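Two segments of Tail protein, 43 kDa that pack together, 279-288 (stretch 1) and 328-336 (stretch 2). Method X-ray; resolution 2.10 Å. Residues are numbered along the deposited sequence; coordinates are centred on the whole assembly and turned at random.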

ATOM      1  N   THR A 279      -6.834  18.612  24.339  1.00 29.13           N
ATOM      2  CA  THR A 279      -5.492  17.996  24.291  1.00 29.88           C
ATOM      3  C   THR A 279      -4.711  18.610  23.139  1.00 28.94           C
ATOM      4  O   THR A 279      -5.225  18.724  22.033  1.00 29.73           O
ATOM      5  CB  THR A 279      -5.546  16.440  24.072  1.00 29.89           C
ATOM      6  OG1 THR A 279      -6.542  15.890  24.939  1.00 32.98           O
ATOM      7  CG2 THR A 279      -4.152  15.795  24.357  1.00 28.89           C
ATOM      8  N   LEU A 280      -3.477  19.010  23.429  1.00 28.65           N
ATOM      9  CA  LEU A 280      -2.483  19.423  22.447  1.00 27.94           C
ATOM     10  C   LEU A 280      -1.416  18.348  22.410  1.00 27.35           C
ATOM     11  O   LEU A 280      -0.755  18.119  23.421  1.00 26.94           O
ATOM     12  CB  LEU A 280      -1.884  20.754  22.867  1.00 28.24           C
ATOM     13  CG  LEU A 280      -0.680  21.297  22.081  1.00 28.04           C
ATOM     14  CD1 LEU A 280      -1.007  21.594  20.646  1.00 26.87           C
ATOM     15  CD2 LEU A 280      -0.114  22.558  22.855  1.00 27.88           C
ATOM     16  N   THR A 281      -1.305  17.641  21.295  1.00 26.98           N
ATOM     17  CA  THR A 281      -0.282  16.594  21.085  1.00 27.57           C
ATOM     18  C   THR A 281       0.797  17.089  20.124  1.00 28.05           C
ATOM     19  O   THR A 281       0.539  17.359  18.944  1.00 28.51           O
ATOM     20  CB  THR A 281      -0.922  15.252  20.585  1.00 26.94           C
ATOM     21  OG1 THR A 281      -2.025  14.921  21.432  1.00 29.16           O
ATOM     22  CG2 THR A 281       0.037  14.132  20.644  1.00 27.97           C
ATOM     23  N   ILE A 282       2.007  17.296  20.650  1.00 28.26           N
ATOM     24  CA  ILE A 282       3.128  17.739  19.825  1.00 27.99           C
ATOM     25  C   ILE A 282       4.118  16.607  19.616  1.00 28.52           C
ATOM     26  O   ILE A 282       4.497  15.905  20.550  1.00 28.50           O
ATOM     27  CB  ILE A 282       3.814  18.950  20.485  1.00 29.30           C
ATOM     28  CG1 ILE A 282       2.872  20.151  20.408  1.00 29.13           C
ATOM     29  CG2 ILE A 282       5.229  19.207  19.848  1.00 27.60           C
ATOM     30  CD1 ILE A 282       3.314  21.361  21.159  1.00 26.29           C
ATOM     31  N   THR A 283       4.557  16.426  18.383  1.00 28.35           N
ATOM     32  CA  THR A 283       5.602  15.492  18.100  1.00 28.25           C
ATOM     33  C   THR A 283       6.923  16.256  17.742  1.00 28.53           C
ATOM     34  O   THR A 283       6.881  17.206  16.928  1.00 27.11           O
ATOM     35  CB  THR A 283       5.164  14.534  16.964  1.00 30.01           C
ATOM     36  OG1 THR A 283       3.898  13.924  17.322  1.00 32.20           O
ATOM     37  CG2 THR A 283       6.220  13.459  16.758  1.00 29.23           C
ATOM     38  N   VAL A 284       8.026  15.849  18.410  1.00 27.77           N
ATOM     39  CA  VAL A 284       9.364  16.407  18.259  1.00 27.52           C
ATOM     40  C   VAL A 284      10.351  15.327  17.913  1.00 27.70           C
ATOM     41  O   VAL A 284      10.131  14.157  18.173  1.00 27.66           O
ATOM     42  CB  VAL A 284       9.869  17.247  19.463  1.00 27.18           C
ATOM     43  CG1 VAL A 284       9.084  18.525  19.576  1.00 26.23           C
ATOM     44  CG2 VAL A 284       9.863  16.414  20.796  1.00 25.21           C
ATOM     45  N   GLY A 285      11.454  15.719  17.261  1.00 28.50           N
ATOM     46  CA  GLY A 285      12.496  14.751  16.946  1.00 27.48           C
ATOM     47  C   GLY A 285      13.328  14.635  18.226  1.00 27.30           C
ATOM     48  O   GLY A 285      13.391  15.563  18.981  1.00 26.80           O
ATOM     49  N   GLY A 286      13.978  13.503  18.436  1.00 28.45           N
ATOM     50  CA  GLY A 286      14.769  13.276  19.687  1.00 28.67           C
ATOM     51  C   GLY A 286      13.905  12.902  20.884  1.00 28.63           C
ATOM     52  O   GLY A 286      12.669  12.757  20.773  1.00 28.51           O
ATOM     53  N   HIS A 287      14.584  12.779  22.025  1.00 27.05           N
ATOM     54  CA  HIS A 287      14.040  12.475  23.318  1.00 27.43           C
ATOM     55  C   HIS A 287      14.373  13.484  24.422  1.00 27.41           C
ATOM     56  O   HIS A 287      13.862  13.371  25.522  1.00 25.65           O
ATOM     57  CB  HIS A 287      14.502  11.105  23.757  1.00 27.49           C
ATOM     58  CG  HIS A 287      13.975  10.006  22.882  1.00 27.55           C
ATOM     59  ND1 HIS A 287      14.622   8.802  22.741  1.00 29.74           N
ATOM     60  CD2 HIS A 287      12.915   9.962  22.047  1.00 22.71           C
ATOM     61  CE1 HIS A 287      13.966   8.054  21.875  1.00 25.84           C
ATOM     62  NE2 HIS A 287      12.899   8.717  21.487  1.00 29.06           N
ATOM     63  N   LYS A 288      15.208  14.484  24.101  1.00 27.09           N
ATOM     64  CA  LYS A 288      15.672  15.482  25.080  1.00 28.28           C
ATOM     65  C   LYS A 288      15.381  16.889  24.627  1.00 28.54           C
ATOM     66  O   LYS A 288      15.388  17.165  23.462  1.00 27.15           O
ATOM     67  CB  LYS A 288      17.165  15.374  25.270  1.00 28.31           C
ATOM     68  CG  LYS A 288      17.522  14.188  26.089  1.00 29.49           C
ATOM     69  CD  LYS A 288      19.005  13.860  26.025  1.00 27.50           C
ATOM     70  CE  LYS A 288      19.324  12.835  27.111  1.00 33.09           C
ATOM     71  NZ  LYS A 288      20.765  12.314  27.143  1.00 34.10           N
ATOM     72  N   GLY A 328      12.497   7.503  12.469  1.00 37.36           N
ATOM     73  CA  GLY A 328      13.556   7.589  13.471  1.00 35.33           C
ATOM     74  C   GLY A 328      13.070   7.857  14.905  1.00 33.43           C
ATOM     75  O   GLY A 328      12.013   7.382  15.338  1.00 31.05           O
ATOM     76  N   THR A 329      13.837   8.675  15.600  1.00 32.02           N
ATOM     77  CA  THR A 329      13.684   8.968  17.029  1.00 32.08           C
ATOM     78  C   THR A 329      12.811  10.198  17.249  1.00 29.60           C
ATOM     79  O   THR A 329      13.116  11.256  16.781  1.00 29.57           O
ATOM     80  CB  THR A 329      15.136   9.132  17.659  1.00 33.33           C
ATOM     81  OG1 THR A 329      15.822   7.869  17.571  1.00 37.14           O
ATOM     82  CG2 THR A 329      15.042   9.458  19.093  1.00 32.75           C
ATOM     83  N   GLN A 330      11.713  10.039  17.969  1.00 27.24           N
ATOM     84  CA  GLN A 330      10.811  11.120  18.314  1.00 28.40           C
ATOM     85  C   GLN A 330      10.210  10.974  19.704  1.00 26.45           C
ATOM     86  O   GLN A 330      10.330   9.943  20.318  1.00 27.37           O
ATOM     87  CB  GLN A 330       9.642  11.152  17.271  1.00 27.36           C
ATOM     88  CG  GLN A 330      10.097  11.409  15.762  1.00 29.28           C
ATOM     89  CD  GLN A 330       8.907  11.122  14.870  1.00 30.47           C
ATOM     90  OE1 GLN A 330       8.342  10.028  14.945  1.00 32.29           O
ATOM     91  NE2 GLN A 330       8.522  12.073  14.054  1.00 32.09           N
ATOM     92  N   THR A 331       9.550  12.040  20.146  1.00 26.86           N
ATOM     93  CA  THR A 331       8.782  12.061  21.336  1.00 26.44           C
ATOM     94  C   THR A 331       7.413  12.670  21.000  1.00 26.36           C
ATOM     95  O   THR A 331       7.307  13.750  20.385  1.00 25.85           O
ATOM     96  CB  THR A 331       9.489  12.791  22.560  1.00 27.19           C
ATOM     97  OG1 THR A 331      10.866  12.391  22.626  1.00 26.59           O
ATOM     98  CG2 THR A 331       8.762  12.437  23.928  1.00 25.13           C
ATOM     99  N   GLU A 332       6.367  11.953  21.411  1.00 27.15           N
ATOM    100  CA  GLU A 332       5.019  12.540  21.465  1.00 27.00           C
ATOM    101  C   GLU A 332       4.776  13.103  22.804  1.00 25.55           C
ATOM    102  O   GLU A 332       4.980  12.435  23.872  1.00 25.90           O
ATOM    103  CB  GLU A 332       3.999  11.449  21.122  1.00 26.91           C
ATOM    104  CG  GLU A 332       2.550  11.803  21.425  1.00 30.28           C
ATOM    105  CD  GLU A 332       1.621  10.570  21.170  1.00 31.82           C
ATOM    106  OE1 GLU A 332       1.706  10.082  20.007  1.00 34.04           O
ATOM    107  OE2 GLU A 332       0.880  10.153  22.128  1.00 29.45           O
ATOM    108  N   LEU A 333       4.354  14.353  22.798  1.00 26.16           N
ATOM    109  CA  LEU A 333       4.126  15.131  24.009  1.00 25.45           C
ATOM    110  C   LEU A 333       2.627  15.441  24.130  1.00 25.97           C
ATOM    111  O   LEU A 333       2.069  16.135  23.271  1.00 25.31           O
ATOM    112  CB  LEU A 333       4.960  16.418  23.994  1.00 26.04           C
ATOM    113  CG  LEU A 333       6.483  16.294  23.698  1.00 28.28           C
ATOM    114  CD1 LEU A 333       7.043  17.690  23.443  1.00 28.25           C
ATOM    115  CD2 LEU A 333       7.205  15.577  24.843  1.00 25.31           C
ATOM    116  N   ARG A 334       1.973  14.853  25.123  1.00 24.76           N
ATOM    117  CA  ARG A 334       0.527  15.037  25.323  1.00 26.24           C
ATOM    118  C   ARG A 334       0.365  16.118  26.366  1.00 25.60           C
ATOM    119  O   ARG A 334       0.582  15.912  27.537  1.00 25.70           O
ATOM    120  CB  ARG A 334      -0.166  13.732  25.744  1.00 25.66           C
ATOM    121  CG  ARG A 334       0.071  12.649  24.676  1.00 28.60           C
ATOM    122  CD  ARG A 334      -0.826  11.412  24.889  1.00 28.59           C
ATOM    123  NE  ARG A 334      -0.478  10.687  26.100  1.00 25.52           N
ATOM    124  CZ  ARG A 334       0.371   9.671  26.154  1.00 28.97           C
ATOM    125  NH1 ARG A 334       1.028   9.250  25.073  1.00 29.98           N
ATOM    126  NH2 ARG A 334       0.611   9.100  27.308  1.00 28.01           N
ATOM    127  N   LEU A 335       0.009  17.293  25.880  1.00 26.43           N
ATOM    128  CA  LEU A 335      -0.022  18.515  26.639  1.00 25.73           C
ATOM    129  C   LEU A 335      -1.452  18.951  26.982  1.00 26.18           C
ATOM    130  O   LEU A 335      -2.404  18.776  26.198  1.00 25.40           O
ATOM    131  CB  LEU A 335       0.723  19.576  25.857  1.00 25.62           C
ATOM    132  CG  LEU A 335       2.230  19.395  25.747  1.00 24.59           C
ATOM    133  CD1 LEU A 335       2.792  20.174  24.572  1.00 25.01           C
ATOM    134  CD2 LEU A 335       2.916  19.791  27.104  1.00 20.46           C
ATOM    135  N   LYS A 336      -1.598  19.518  28.173  1.00 27.14           N
ATOM    136  CA  LYS A 336      -2.872  19.927  28.704  1.00 27.45           C
ATOM    137  C   LYS A 336      -2.796  21.367  29.141  1.00 28.53           C
ATOM    138  O   LYS A 336      -1.707  21.891  29.368  1.00 28.31           O
ATOM    139  CB  LYS A 336      -3.265  19.027  29.893  1.00 27.17           C
ATOM    140  CG  LYS A 336      -3.465  17.520  29.510  1.00 26.90           C
ATOM    141  CD  LYS A 336      -4.811  17.392  28.782  1.00 28.61           C
ATOM    142  CE  LYS A 336      -5.325  16.019  28.602  1.00 29.73           C
ATOM    143  NZ  LYS A 336      -6.639  16.071  27.927  1.00 27.01           N
TER

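The two stretches pair as neighbouring antiparallel strands, and together they bury 826 Å² of surface. The backbone ladder is the main tie. Leu280 and Leu335 exchange two hydrogen bonds, Leu280 N to Leu335 O at 3.0 Å and Leu335 N to Leu280 O at 2.7 Å. Ile282 and Leu333 repeat the pattern, with Ile282 N to Leu333 O at 2.9 Å and Leu333 N to Ile282 O at 2.7 Å. In the third pair, Val284 N to Thr331 O and Thr331 N to Val284 O are both 3.0 Å. Gly286 N extends the ladder past the strand end by bonding Thr329 O at 2.9 Å. Between these pairs, CA-H...O contacts add support, such as Thr281 CA to Leu333 O at 3.2 Å.

Leu280, Ile282, Val284, Leu333 and Leu335 share one buried face, where branched apolar side chains fill space without needing polar partners. Ile282 CD1 meets Leu335 CD1 at 3.7 Å. Val284 CG2 lies 4.1 Å from Leu333 CD1.

Thr331 lies on this face too, but its hydroxyl is satisfied: OG1 donates to Gly286 O at 2.6 Å. The positive phi of Gly286 favours glycine. Next to it, the His287 ring is buried against stretch 2. Thr329 CG2 sits over one ring face, 3.4 Å from the ring centroid, in a CH-pi contact. Thr331 OG1 lies at the ring edge, 3.2 Å from His287 CD2.

The other face carries Thr281, Thr283, Glu332 and Arg334, all partly exposed, which suits polar and charged side chains. Thr281 CG2 packs on Glu332 CG at 3.5 Å. Within stretch 2, Arg334 NH1 forms a salt bridge with Glu332 OE2 at 3.1 Å. At the far end, the long Lys336 side chain starts away from stretch 1 but returns, and NZ donates to Thr279 OG1 at 3.0 Å.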